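Local structure of beta-fructofuranosidase (Arabidopsis thaliana, 2OXB) at residues N295-V300 / D455-T460; M443-S448 / I495-Y500; L411-S416 / A477-S482; F8-P13 / G310-P315. The protein hydrolyses sucrose and 1-kestose, and less readily neokestose and levan, as a cell-wall invertase of glycoside hydrolase family 32. The protein carries 1 engineered substitution. All coordinates share one frame; numbering follows the deposited sequence.

The four contacts span the two domains: interactions 2 and 3 lie in the C-terminal beta-sandwich, interaction 4 in the five-bladed beta-propeller that carries the sucrose site, and interaction 1 between them. Interactions 2 and 3, with centres about 10 Å apart, both pair the facing sheets of the sandwich and touch through Val499 and Ser482. The centre of interaction 1 is also about 10 Å from that of interaction 2, and Glu296 reaches Arg498 there and probably Gly310 of interaction 4. Interaction 4 meets the sandwich again where Asp480 of interaction 3 accepts from Phe8 N. The Gln312 side chain of interaction 4 is about 7 Å from that of the active-site Asp19 and about 11 Å from the bound fructose.

Interaction 1: residues N295-V300 / D455-T460; sequences NESSSV and DNDKTT. With NAG (2-acetamido-2-deoxy-beta-D-glucopyranose), chain C.
Ser297 and Asp457 meet where a loop of the N-terminal beta-propeller faces a loop of the C-terminal beta-sandwich. Their backbones are joined by Asp457 N donating to Ser297 O at 2.7 Å, with 150° at the hydrogen and the nitrogen in the carbonyl plane. Both side chains point across the boundary, Ser297 CB lying 3.2 Å from Asp457 CB. Ser297 OG stands anti to its own carbonyl carbon (chi1 -76°) and is hydrogen-bonded to Lys273 NZ, an amine that also forms a long, weak ion pair with Asp457 OD1. That same carboxylate oxygen accepts from O3 of the N-acetylglucosamine at 3.1 Å. Because the sugar C1 is covalently bound to Asn295 ND2, a glycan rooted in the propeller is hydrogen-bonded by an acidic side chain of the sandwich. An alanine in place of Asp457 would probably leave the sugar O3 without this acceptor and remove the weak pull on Lys273. Glu296 turns its side chain away, to salt bridges with Lys306 and Arg498. Next to the backbone bond, Asn456 ND2 is held by Lys453 O, while Asn456 OD1 packs 3.8 Å from Ser298 CA.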
loop_
_atom_site.group_PDB
_atom_site.type_symbol
_atom_site.label_atom_id
_atom_site.label_comp_id
_atom_site.label_asym_id
_atom_site.label_seq_id
_atom_site.Cartn_x
_atom_site.Cartn_y
_atom_site.Cartn_z
ATOM N N ASN A 295 -2.235 3.125 -8.762
ATOM C CA ASN A 295 -2.596 3.736 -10.025
ATOM C C ASN A 295 -2.951 2.699 -11.060
ATOM O O ASN A 295 -2.995 1.503 -10.803
ATOM C CB ASN A 295 -1.391 4.499 -10.571
ATOM C CG ASN A 295 -1.655 5.959 -10.776
ATOM O OD1 ASN A 295 -2.790 6.373 -11.012
ATOM N ND2 ASN A 295 -0.585 6.747 -10.715
ATOM N N GLU A 296 -3.140 3.202 -12.267
ATOM C CA GLU A 296 -3.453 2.398 -13.426
ATOM C C GLU A 296 -2.292 2.653 -14.396
ATOM O O GLU A 296 -2.177 3.761 -14.913
ATOM C CB GLU A 296 -4.742 2.907 -14.043
ATOM C CG GLU A 296 -5.382 1.953 -15.006
ATOM C CD GLU A 296 -6.188 0.893 -14.292
ATOM O OE1 GLU A 296 -7.068 1.290 -13.507
ATOM O OE2 GLU A 296 -5.938 -0.315 -14.517
ATOM N N SER A 297 -1.440 1.652 -14.638
ATOM C CA SER A 297 -0.287 1.810 -15.538
ATOM C C SER A 297 -0.628 1.883 -17.030
ATOM O O SER A 297 0.268 1.967 -17.870
ATOM C CB SER A 297 0.727 0.673 -15.325
ATOM O OG SER A 297 1.499 0.847 -14.146
ATOM N N SER A 298 -1.914 1.845 -17.362
ATOM C CA SER A 298 -2.342 1.916 -18.758
ATOM C C SER A 298 -2.679 3.350 -19.106
ATOM O O SER A 298 -3.104 4.125 -18.251
ATOM C CB SER A 298 -3.581 1.058 -18.990
ATOM O OG SER A 298 -4.728 1.705 -18.475
ATOM N N SER A 299 -2.499 3.702 -20.369
ATOM C CA SER A 299 -2.797 5.050 -20.813
ATOM C C SER A 299 -4.272 5.350 -20.568
ATOM O O SER A 299 -5.110 4.460 -20.615
ATOM C CB SER A 299 -2.475 5.190 -22.301
ATOM O OG SER A 299 -3.458 4.537 -23.086
ATOM N N VAL A 300 -4.575 6.616 -20.314
ATOM C CA VAL A 300 -5.938 7.051 -20.066
ATOM C C VAL A 300 -6.842 6.663 -21.218
ATOM O O VAL A 300 -7.998 6.305 -21.011
ATOM C CB VAL A 300 -6.004 8.579 -19.888
ATOM C CG1 VAL A 300 -7.437 9.027 -19.620
ATOM C CG2 VAL A 300 -5.077 8.994 -18.754
ATOM N N ASP A 455 2.459 1.349 -25.431
ATOM C CA ASP A 455 1.761 2.327 -24.604
ATOM C C ASP A 455 1.341 1.783 -23.243
ATOM O O ASP A 455 0.181 1.427 -23.048
ATOM C CB ASP A 455 0.519 2.862 -25.324
ATOM C CG ASP A 455 0.852 3.933 -26.338
ATOM O OD1 ASP A 455 1.622 4.854 -25.986
ATOM O OD2 ASP A 455 0.342 3.857 -27.478
ATOM N N ASN A 456 2.284 1.729 -22.307
ATOM C CA ASN A 456 2.019 1.257 -20.946
ATOM C C ASN A 456 3.127 1.749 -20.025
ATOM O O ASN A 456 4.214 2.071 -20.477
ATOM C CB ASN A 456 1.960 -0.283 -20.881
ATOM C CG ASN A 456 0.626 -0.858 -21.363
ATOM O OD1 ASN A 456 -0.428 -0.600 -20.784
ATOM N ND2 ASN A 456 0.680 -1.653 -22.426
ATOM N N ASP A 457 2.841 1.799 -18.732
ATOM C CA ASP A 457 3.806 2.236 -17.733
ATOM C C ASP A 457 4.834 1.120 -17.521
ATOM O O ASP A 457 4.733 0.345 -16.575
ATOM C CB ASP A 457 3.052 2.532 -16.437
ATOM C CG ASP A 457 3.663 3.662 -15.647
ATOM O OD1 ASP A 457 2.970 4.214 -14.762
ATOM O OD2 ASP A 457 4.835 3.993 -15.910
ATOM N N LYS A 458 5.816 1.038 -18.416
ATOM C CA LYS A 458 6.864 0.007 -18.351
ATOM C C LYS A 458 8.000 0.259 -17.353
ATOM O O LYS A 458 8.964 -0.515 -17.316
ATOM C CB LYS A 458 7.497 -0.194 -19.736
ATOM C CG LYS A 458 7.131 -1.491 -20.433
ATOM C CD LYS A 458 5.643 -1.533 -20.754
ATOM C CE LYS A 458 5.260 -2.871 -21.355
ATOM N NZ LYS A 458 5.667 -3.981 -20.447
ATOM N N THR A 459 7.895 1.325 -16.559
ATOM C CA THR A 459 8.940 1.648 -15.599
ATOM C C THR A 459 9.147 0.535 -14.580
ATOM O O THR A 459 8.213 0.079 -13.921
ATOM C CB THR A 459 8.663 2.991 -14.834
ATOM O OG1 THR A 459 8.052 2.726 -13.562
ATOM C CG2 THR A 459 7.754 3.901 -15.650
ATOM N N THR A 460 10.400 0.107 -14.478
ATOM C CA THR A 460 10.809 -0.939 -13.560
ATOM C C THR A 460 11.046 -0.360 -12.165
ATOM O O THR A 460 11.600 0.734 -12.018
ATOM C CB THR A 460 12.102 -1.607 -14.055
ATOM O OG1 THR A 460 11.842 -2.263 -15.300
ATOM C CG2 THR A 460 12.618 -2.612 -13.039
HETATM C C1 NAG C . -0.054 7.318 -11.936
HETATM C C2 NAG C . 1.472 7.145 -11.995
HETATM C C3 NAG C . 2.044 7.435 -13.398
HETATM C C4 NAG C . 1.213 6.831 -14.533
HETATM C C5 NAG C . -0.237 7.241 -14.295
HETATM C C6 NAG C . -1.253 6.844 -15.359
HETATM C C7 NAG C . 2.721 9.142 -11.453
HETATM C C8 NAG C . 1.924 10.441 -11.518
HETATM N N2 NAG C . 2.094 8.043 -11.039
HETATM O O3 NAG C . 3.382 6.962 -13.482
HETATM O O4 NAG C . 1.674 7.345 -15.771
HETATM O O5 NAG C . -0.682 6.692 -13.052
HETATM O O6 NAG C . -2.524 7.421 -15.080
HETATM O O7 NAG C . 3.905 9.143 -11.786
#

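Interaction 2: residues M443-S448 / I495-Y500; sequences MCSDQS and ITSRVY
The carboxamide of Gln447 is met by Ser497, whose CB lies over one face, displaced toward the oxygen and 3.4 Å from Gln447 CD. From that same side Ser497 OG donates to Gln447 OE1 at 2.7 Å, 42° above the carbonyl plane. At the oxygen's edge, in the plane, Ser445 OG donates to Gln447 OE1 at 3.0 Å with a C=O...donor angle of 157°. A bend at chi2 (-81°) folds the glutamine back toward its own strand and brings the oxygen to both serine hydroxyls. Beyond this polar group, Ile495 CG2 packs on Ser445 CB at 3.4 Å, and Met443 and Ile495 slide past each other with Met443 CE 4.0 Å from Ile495 CB. The axes of 443-446 and 495-498, which run parallel, come no closer than 8.0 Å, and the backbones make no hydrogen bonds to one another, as expected for facing sheets of a beta-sandwich. A leucine in place of Gln447 would probably leave both serine hydroxyls without their shared acceptor inside a buried contact. The chemistry therefore implies a mixed interface: apolar packing around Ile495, and at its loop end a buried carbonyl oxygen satisfied by two hydroxyls, one from each sheet.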
loop_
_atom_site.group_PDB
_atom_site.type_symbol
_atom_site.label_atom_id
_atom_site.label_comp_id
_atom_site.label_asym_id
_atom_site.label_seq_id
_atom_site.Cartn_x
_atom_site.Cartn_y
_atom_site.Cartn_z
ATOM N N MET A 443 16.019 -6.693 -4.732
ATOM C CA MET A 443 14.789 -7.247 -5.272
ATOM C C MET A 443 14.394 -6.315 -6.425
ATOM O O MET A 443 14.203 -5.109 -6.218
ATOM C CB MET A 443 13.674 -7.303 -4.205
ATOM C CG MET A 443 12.658 -8.445 -4.419
ATOM S SD MET A 443 11.157 -8.417 -3.350
ATOM C CE MET A 443 9.825 -7.975 -4.585
ATOM N N CYS A 444 14.318 -6.870 -7.635
ATOM C CA CYS A 444 13.928 -6.105 -8.824
ATOM C C CYS A 444 12.627 -6.634 -9.399
ATOM O O CYS A 444 12.341 -7.827 -9.318
ATOM C CB CYS A 444 14.973 -6.209 -9.930
ATOM S SG CYS A 444 16.595 -5.440 -9.619
ATOM N N SER A 445 11.848 -5.736 -9.993
ATOM C CA SER A 445 10.572 -6.086 -10.627
ATOM C C SER A 445 10.581 -5.425 -11.994
ATOM O O SER A 445 10.101 -4.306 -12.151
ATOM C CB SER A 445 9.390 -5.554 -9.815
ATOM O OG SER A 445 8.178 -6.057 -10.328
ATOM N N ASP A 446 11.155 -6.118 -12.973
ATOM C CA ASP A 446 11.259 -5.600 -14.332
ATOM C C ASP A 446 9.922 -5.543 -15.063
ATOM O O ASP A 446 9.136 -6.498 -15.042
ATOM C CB ASP A 446 12.228 -6.453 -15.139
ATOM C CG ASP A 446 13.250 -5.622 -15.865
ATOM O OD1 ASP A 446 14.240 -5.202 -15.208
ATOM O OD2 ASP A 446 13.050 -5.382 -17.082
ATOM N N GLN A 447 9.679 -4.426 -15.739
ATOM C CA GLN A 447 8.428 -4.227 -16.465
ATOM C C GLN A 447 8.635 -3.899 -17.946
ATOM O O GLN A 447 7.676 -3.803 -18.709
ATOM C CB GLN A 447 7.652 -3.119 -15.761
ATOM C CG GLN A 447 7.658 -3.281 -14.230
ATOM C CD GLN A 447 6.622 -4.286 -13.737
ATOM O OE1 GLN A 447 6.743 -4.842 -12.641
ATOM N NE2 GLN A 447 5.583 -4.504 -14.541
ATOM N N SER A 448 9.903 -3.744 -18.329
ATOM C CA SER A 448 10.327 -3.432 -19.700
ATOM C C SER A 448 9.664 -4.253 -20.812
ATOM O O SER A 448 9.405 -3.736 -21.891
ATOM C CB SER A 448 11.836 -3.608 -19.795
ATOM O OG SER A 448 12.170 -4.934 -19.446
ATOM N N ILE A 495 7.124 -4.785 -3.740
ATOM C CA ILE A 495 7.142 -4.112 -5.044
ATOM C C ILE A 495 5.957 -4.574 -5.915
ATOM O O ILE A 495 5.960 -5.683 -6.459
ATOM C CB ILE A 495 8.434 -4.411 -5.833
ATOM C CG1 ILE A 495 9.660 -3.941 -5.054
ATOM C CG2 ILE A 495 8.377 -3.711 -7.189
ATOM C CD1 ILE A 495 10.972 -4.263 -5.744
ATOM N N THR A 496 4.964 -3.701 -6.057
ATOM C CA THR A 496 3.759 -3.990 -6.827
ATOM C C THR A 496 3.782 -3.257 -8.174
ATOM O O THR A 496 4.414 -2.210 -8.311
ATOM C CB THR A 496 2.507 -3.570 -6.006
ATOM O OG1 THR A 496 1.354 -4.288 -6.458
ATOM C CG2 THR A 496 2.257 -2.077 -6.146
ATOM N N SER A 497 3.097 -3.809 -9.168
ATOM C CA SER A 497 3.060 -3.192 -10.492
ATOM C C SER A 497 1.772 -3.492 -11.264
ATOM O O SER A 497 0.896 -4.201 -10.773
ATOM C CB SER A 497 4.276 -3.644 -11.299
ATOM O OG SER A 497 4.812 -4.838 -10.767
ATOM N N ARG A 498 1.667 -2.942 -12.471
ATOM C CA ARG A 498 0.491 -3.133 -13.317
ATOM C C ARG A 498 0.937 -3.512 -14.728
ATOM O O ARG A 498 1.680 -2.763 -15.373
ATOM C CB ARG A 498 -0.322 -1.841 -13.369
ATOM C CG ARG A 498 -0.375 -1.112 -12.037
ATOM C CD ARG A 498 -1.334 -1.757 -11.062
ATOM N NE ARG A 498 -2.621 -1.069 -11.058
ATOM C CZ ARG A 498 -3.560 -1.221 -11.984
ATOM N NH1 ARG A 498 -3.370 -2.050 -12.998
ATOM N NH2 ARG A 498 -4.686 -0.527 -11.900
ATOM N N VAL A 499 0.487 -4.676 -15.192
ATOM C CA VAL A 499 0.832 -5.189 -16.515
ATOM C C VAL A 499 -0.413 -5.345 -17.395
ATOM O O VAL A 499 -1.520 -5.567 -16.898
ATOM C CB VAL A 499 1.614 -6.552 -16.407
ATOM C CG1 VAL A 499 0.797 -7.588 -15.648
ATOM C CG2 VAL A 499 1.972 -7.068 -17.799
ATOM N N TYR A 500 -0.220 -5.212 -18.702
ATOM C CA TYR A 500 -1.312 -5.297 -19.663
ATOM C C TYR A 500 -0.803 -6.007 -20.919
ATOM O O TYR A 500 -0.566 -5.384 -21.966
ATOM C CB TYR A 500 -1.781 -3.885 -19.998
ATOM C CG TYR A 500 -2.147 -3.063 -18.780
ATOM C CD1 TYR A 500 -3.414 -3.166 -18.204
ATOM C CD2 TYR A 500 -1.229 -2.168 -18.204
ATOM C CE1 TYR A 500 -3.769 -2.397 -17.096
ATOM C CE2 TYR A 500 -1.574 -1.394 -17.091
ATOM C CZ TYR A 500 -2.853 -1.512 -16.544
ATOM O OH TYR A 500 -3.252 -0.732 -15.468
#

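Interaction 3: residues L411-S416 / A477-S482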
loop_
_atom_site.group_PDB
_atom_site.type_symbol
_atom_site.label_atom_id
_atom_site.label_comp_id
_atom_site.label_asym_id
_atom_site.label_seq_id
_atom_site.Cartn_x
_atom_site.Cartn_y
_atom_site.Cartn_z
ATOM N N LEU A 411 11.088 -14.748 -10.452
ATOM C CA LEU A 411 9.931 -15.281 -11.159
ATOM C C LEU A 411 9.559 -14.551 -12.431
ATOM O O LEU A 411 9.890 -13.383 -12.611
ATOM C CB LEU A 411 8.706 -15.260 -10.242
ATOM C CG LEU A 411 8.693 -16.178 -9.024
ATOM C CD1 LEU A 411 7.492 -15.849 -8.133
ATOM C CD2 LEU A 411 8.644 -17.627 -9.512
ATOM N N MET A 412 8.873 -15.263 -13.316
ATOM C CA MET A 412 8.354 -14.682 -14.550
ATOM C C MET A 412 6.872 -15.048 -14.540
ATOM O O MET A 412 6.499 -16.225 -14.646
ATOM C CB MET A 412 9.030 -15.264 -15.787
ATOM C CG MET A 412 10.533 -15.121 -15.791
ATOM S SD MET A 412 11.217 -15.146 -17.463
ATOM C CE MET A 412 11.721 -16.814 -17.596
ATOM N N VAL A 413 6.035 -14.031 -14.367
ATOM C CA VAL A 413 4.592 -14.219 -14.314
ATOM C C VAL A 413 3.948 -13.711 -15.579
ATOM O O VAL A 413 4.578 -12.973 -16.338
ATOM C CB VAL A 413 3.969 -13.480 -13.118
ATOM C CG1 VAL A 413 4.539 -14.037 -11.806
ATOM C CG2 VAL A 413 4.252 -11.986 -13.235
ATOM N N LEU A 414 2.689 -14.100 -15.785
ATOM C CA LEU A 414 1.935 -13.718 -16.975
ATOM C C LEU A 414 2.869 -13.757 -18.164
ATOM O O LEU A 414 2.767 -12.944 -19.069
ATOM C CB LEU A 414 1.338 -12.307 -16.853
ATOM C CG LEU A 414 0.097 -12.070 -15.990
ATOM C CD1 LEU A 414 0.505 -12.078 -14.536
ATOM C CD2 LEU A 414 -0.567 -10.743 -16.348
ATOM N N ALA A 415 3.805 -14.695 -18.143
ATOM C CA ALA A 415 4.741 -14.824 -19.244
ATOM C C ALA A 415 3.980 -15.318 -20.472
ATOM O O ALA A 415 3.010 -16.072 -20.364
ATOM C CB ALA A 415 5.855 -15.781 -18.874
ATOM N N SER A 416 4.417 -14.874 -21.643
ATOM C CA SER A 416 3.781 -15.229 -22.910
ATOM C C SER A 416 4.164 -16.655 -23.333
ATOM O O SER A 416 4.911 -17.341 -22.634
ATOM C CB SER A 416 4.207 -14.214 -23.974
ATOM O OG SER A 416 3.309 -14.178 -25.058
ATOM N N ALA A 477 4.325 -14.123 -4.763
ATOM C CA ALA A 477 3.777 -13.374 -5.871
ATOM C C ALA A 477 2.283 -13.579 -6.023
ATOM O O ALA A 477 1.838 -14.664 -6.368
ATOM C CB ALA A 477 4.477 -13.782 -7.147
ATOM N N LEU A 478 1.506 -12.546 -5.737
ATOM C CA LEU A 478 0.071 -12.635 -5.923
ATOM C C LEU A 478 -0.071 -12.412 -7.414
ATOM O O LEU A 478 0.527 -11.475 -7.954
ATOM C CB LEU A 478 -0.644 -11.501 -5.209
ATOM C CG LEU A 478 -0.909 -11.553 -3.710
ATOM C CD1 LEU A 478 -1.792 -12.751 -3.395
ATOM C CD2 LEU A 478 0.403 -11.612 -2.962
ATOM N N ILE A 479 -0.843 -13.256 -8.090
ATOM C CA ILE A 479 -1.021 -13.101 -9.534
ATOM C C ILE A 479 -2.479 -12.848 -9.924
ATOM O O ILE A 479 -3.337 -13.702 -9.732
ATOM C CB ILE A 479 -0.528 -14.352 -10.296
ATOM C CG1 ILE A 479 0.806 -14.833 -9.712
ATOM C CG2 ILE A 479 -0.369 -14.027 -11.775
ATOM C CD1 ILE A 479 1.891 -13.773 -9.658
ATOM N N ASP A 480 -2.767 -11.683 -10.489
ATOM C CA ASP A 480 -4.146 -11.421 -10.878
ATOM C C ASP A 480 -4.341 -10.601 -12.162
ATOM O O ASP A 480 -4.969 -9.538 -12.154
ATOM C CB ASP A 480 -4.894 -10.761 -9.722
ATOM C CG ASP A 480 -6.386 -11.015 -9.789
ATOM O OD1 ASP A 480 -6.891 -11.203 -10.916
ATOM O OD2 ASP A 480 -7.055 -11.017 -8.729
ATOM N N HIS A 481 -3.800 -11.107 -13.265
ATOM C CA HIS A 481 -3.934 -10.450 -14.560
ATOM C C HIS A 481 -3.187 -9.122 -14.566
ATOM O O HIS A 481 -1.963 -9.093 -14.427
ATOM C CB HIS A 481 -5.425 -10.242 -14.875
ATOM C CG HIS A 481 -6.259 -11.472 -14.670
ATOM N ND1 HIS A 481 -6.258 -12.532 -15.553
ATOM C CD2 HIS A 481 -7.078 -11.836 -13.654
ATOM C CE1 HIS A 481 -7.037 -13.493 -15.089
ATOM N NE2 HIS A 481 -7.546 -13.097 -13.938
ATOM N N SER A 482 -3.935 -8.035 -14.723
ATOM C CA SER A 482 -3.383 -6.685 -14.752
ATOM C C SER A 482 -2.524 -6.307 -13.538
ATOM O O SER A 482 -1.583 -5.529 -13.664
ATOM C CB SER A 482 -4.523 -5.670 -14.876
ATOM O OG SER A 482 -5.348 -5.685 -13.713
#
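Val413 and Ile479 form the centre of this contact, crossing obliquely so that Val413 CG1 lies 3.4 Å from Ile479 CD1. Ile479 serves two partners with separate branches. Its CG1 arm, anti to the carbonyl carbon, carries CD1 to the valine, whereas CG2, anti to the backbone N, is 3.5 Å from Leu414 CD1. Earlier along both chains, Leu411 CD1 rests on Ala477 CB at 3.8 Å. Every one of these contacts is between methyl groups, and no hydrogen bond joins the two segments. The CA atoms of Val413 and Ile479 are 7.5 Å apart, too far for neighbouring strands of one sheet, yet the chains run within 13° of the same direction.

The second shell fixes each strand in a sheet of its own. Leu411 and Val413 exchange backbone hydrogen bonds with Val425 and Thr423, while Ala477 bonds with Val369. Val369 also touches Leu411, Ala477 and Ile479, and Val484 packs against both Val413 and Leu414. At Leu414 the chain turns a corner. On the opposite strand, Asp480 faces away from the contact, and its two carboxylate oxygens accept from the backbone nitrogens of Gly7 and Phe8, tying the end of this strand to the N-terminal residues. His481 also leaves its backbone away from the contact, and its NE2 bonds Gln366 OE1. Aliphatic side chains interlocking between two hydrogen-bonded sheets are the hallmark of a beta-sandwich core, here that of the family 32 C-terminal domain.

Interaction 4: residues F8-P13 / G310-P315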
loop_
_atom_site.group_PDB
_atom_site.type_symbol
_atom_site.label_atom_id
_atom_site.label_comp_id
_atom_site.label_asym_id
_atom_site.label_seq_id
_atom_site.Cartn_x
_atom_site.Cartn_y
_atom_site.Cartn_z
ATOM N N PHE A 8 -9.737 -11.617 -7.825
ATOM C CA PHE A 8 -9.815 -11.729 -6.378
ATOM C C PHE A 8 -9.347 -10.507 -5.597
ATOM O O PHE A 8 -9.173 -10.563 -4.381
ATOM C CB PHE A 8 -9.053 -12.966 -5.893
ATOM C CG PHE A 8 -7.589 -12.945 -6.194
ATOM C CD1 PHE A 8 -6.715 -12.203 -5.415
ATOM C CD2 PHE A 8 -7.078 -13.684 -7.253
ATOM C CE1 PHE A 8 -5.344 -12.201 -5.689
ATOM C CE2 PHE A 8 -5.718 -13.688 -7.532
ATOM C CZ PHE A 8 -4.849 -12.942 -6.748
ATOM N N HIS A 9 -9.145 -9.392 -6.267
ATOM C CA HIS A 9 -8.720 -8.208 -5.536
ATOM C C HIS A 9 -9.957 -7.403 -5.165
ATOM O O HIS A 9 -10.781 -7.850 -4.363
ATOM C CB HIS A 9 -7.764 -7.386 -6.399
ATOM C CG HIS A 9 -6.410 -8.001 -6.531
ATOM N ND1 HIS A 9 -5.550 -8.135 -5.463
ATOM C CD2 HIS A 9 -5.781 -8.552 -7.593
ATOM C CE1 HIS A 9 -4.449 -8.745 -5.862
ATOM N NE2 HIS A 9 -4.564 -9.010 -7.151
ATOM N N PHE A 10 -10.072 -6.213 -5.741
ATOM C CA PHE A 10 -11.221 -5.354 -5.524
ATOM C C PHE A 10 -11.161 -4.131 -6.409
ATOM O O PHE A 10 -10.105 -3.532 -6.613
ATOM C CB PHE A 10 -11.366 -4.904 -4.069
ATOM C CG PHE A 10 -12.484 -3.911 -3.874
ATOM C CD1 PHE A 10 -13.806 -4.277 -4.123
ATOM C CD2 PHE A 10 -12.211 -2.585 -3.536
ATOM C CE1 PHE A 10 -14.839 -3.333 -4.041
ATOM C CE2 PHE A 10 -13.239 -1.629 -3.450
ATOM C CZ PHE A 10 -14.551 -2.005 -3.705
ATOM N N GLN A 11 -12.325 -3.766 -6.923
ATOM C CA GLN A 11 -12.440 -2.637 -7.802
ATOM C C GLN A 11 -13.903 -2.421 -8.119
ATOM O O GLN A 11 -14.739 -3.298 -7.887
ATOM C CB GLN A 11 -11.681 -2.925 -9.092
ATOM C CG GLN A 11 -12.134 -4.198 -9.785
ATOM C CD GLN A 11 -11.244 -4.554 -10.941
ATOM O OE1 GLN A 11 -11.216 -3.854 -11.956
ATOM N NE2 GLN A 11 -10.479 -5.631 -10.790
ATOM N N PRO A 12 -14.238 -1.232 -8.639
ATOM C CA PRO A 12 -15.633 -0.965 -8.979
ATOM C C PRO A 12 -15.942 -1.776 -10.226
ATOM O O PRO A 12 -15.037 -2.084 -11.011
ATOM C CB PRO A 12 -15.640 0.531 -9.270
ATOM C CG PRO A 12 -14.499 1.048 -8.452
ATOM C CD PRO A 12 -13.444 0.007 -8.695
ATOM N N PRO A 13 -17.216 -2.148 -10.417
ATOM C CA PRO A 13 -17.594 -2.923 -11.600
ATOM C C PRO A 13 -17.536 -2.043 -12.843
ATOM O O PRO A 13 -17.685 -2.523 -13.966
ATOM C CB PRO A 13 -19.012 -3.360 -11.275
ATOM C CG PRO A 13 -19.515 -2.220 -10.429
ATOM C CD PRO A 13 -18.363 -1.979 -9.506
ATOM N N GLY A 310 -8.461 1.966 -11.694
ATOM C CA GLY A 310 -8.256 1.877 -10.260
ATOM C C GLY A 310 -8.660 0.581 -9.590
ATOM O O GLY A 310 -9.811 0.150 -9.652
ATOM N N ILE A 311 -7.684 -0.052 -8.952
ATOM C CA ILE A 311 -7.921 -1.289 -8.222
ATOM C C ILE A 311 -7.451 -1.024 -6.795
ATOM O O ILE A 311 -6.780 -0.026 -6.531
ATOM C CB ILE A 311 -7.113 -2.481 -8.786
ATOM C CG1 ILE A 311 -5.634 -2.319 -8.449
ATOM C CG2 ILE A 311 -7.333 -2.594 -10.268
ATOM C CD1 ILE A 311 -4.782 -3.478 -8.839
ATOM N N GLN A 312 -7.804 -1.913 -5.875
ATOM C CA GLN A 312 -7.387 -1.762 -4.491
ATOM C C GLN A 312 -6.505 -2.957 -4.181
ATOM O O GLN A 312 -6.901 -4.102 -4.402
ATOM C CB GLN A 312 -8.605 -1.761 -3.570
ATOM C CG GLN A 312 -8.356 -1.087 -2.245
ATOM C CD GLN A 312 -8.347 0.440 -2.349
ATOM O OE1 GLN A 312 -7.902 1.136 -1.430
ATOM N NE2 GLN A 312 -8.859 0.967 -3.464
ATOM N N THR A 313 -5.297 -2.696 -3.702
ATOM C CA THR A 313 -4.398 -3.778 -3.364
ATOM C C THR A 313 -4.944 -4.569 -2.180
ATOM O O THR A 313 -5.659 -4.030 -1.326
ATOM C CB THR A 313 -3.026 -3.246 -2.984
ATOM O OG1 THR A 313 -3.164 -2.339 -1.883
ATOM C CG2 THR A 313 -2.403 -2.541 -4.156
ATOM N N ILE A 314 -4.588 -5.848 -2.127
ATOM C CA ILE A 314 -5.042 -6.700 -1.048
ATOM C C ILE A 314 -4.652 -6.107 0.291
ATOM O O ILE A 314 -3.508 -5.699 0.497
ATOM C CB ILE A 314 -4.444 -8.122 -1.134
ATOM C CG1 ILE A 314 -4.984 -8.964 0.017
ATOM C CG2 ILE A 314 -2.920 -8.054 -1.050
ATOM C CD1 ILE A 314 -4.263 -10.268 0.189
ATOM N N PRO A 315 -5.610 -6.053 1.223
ATOM C CA PRO A 315 -5.335 -5.502 2.547
ATOM C C PRO A 315 -4.097 -6.180 3.110
ATOM O O PRO A 315 -4.017 -7.391 3.123
ATOM C CB PRO A 315 -6.606 -5.836 3.321
ATOM C CG PRO A 315 -7.672 -5.734 2.254
ATOM C CD PRO A 315 -7.017 -6.484 1.111
#
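In the closure of the beta-propeller, Phe10, in the loop leading into the first blade, meets Gln312, in the segment that passes from strand 308-309, which runs parallel to strand 15-26 at the margin of the same blade, to strand 316-320 of another. The two segments run roughly antiparallel, 148° apart. Their one hydrogen bond is Gln312 N to Phe10 O, 2.9 Å with 152° at the hydrogen, the donor tilted slightly out of the carbonyl plane. Ile311 CA approaches the same oxygen at 3.5 Å, adding a CA-H...O contact.

The side chains of Phe10 and Gln312 lie alongside each other and point the same way. Phe10 CG is anti to the backbone N (chi1 175°), which sets the ring beside Gln312 with CD2 3.7 Å from Gln312 CB, in the ring plane at its edge. The ring also meets Trp59, and Gln312 packs on the substrate-binding Met17, so this contact lies in the second shell behind the sucrose site.

At one end, Gly310 O is covered by Gln11 CB at 3.6 Å and Pro12 CD at 3.8 Å. The backbone of Gly310 has a conformation that calls for glycine, and its nitrogen lies close to Glu296 OE1, a probable hydrogen bond. At the other end His9 lies across from Ile314, its CB 3.9 Å from Gln312 O, while Phe8 CE1 sits 3.5 Å above one face of the imidazole, offset toward the rim.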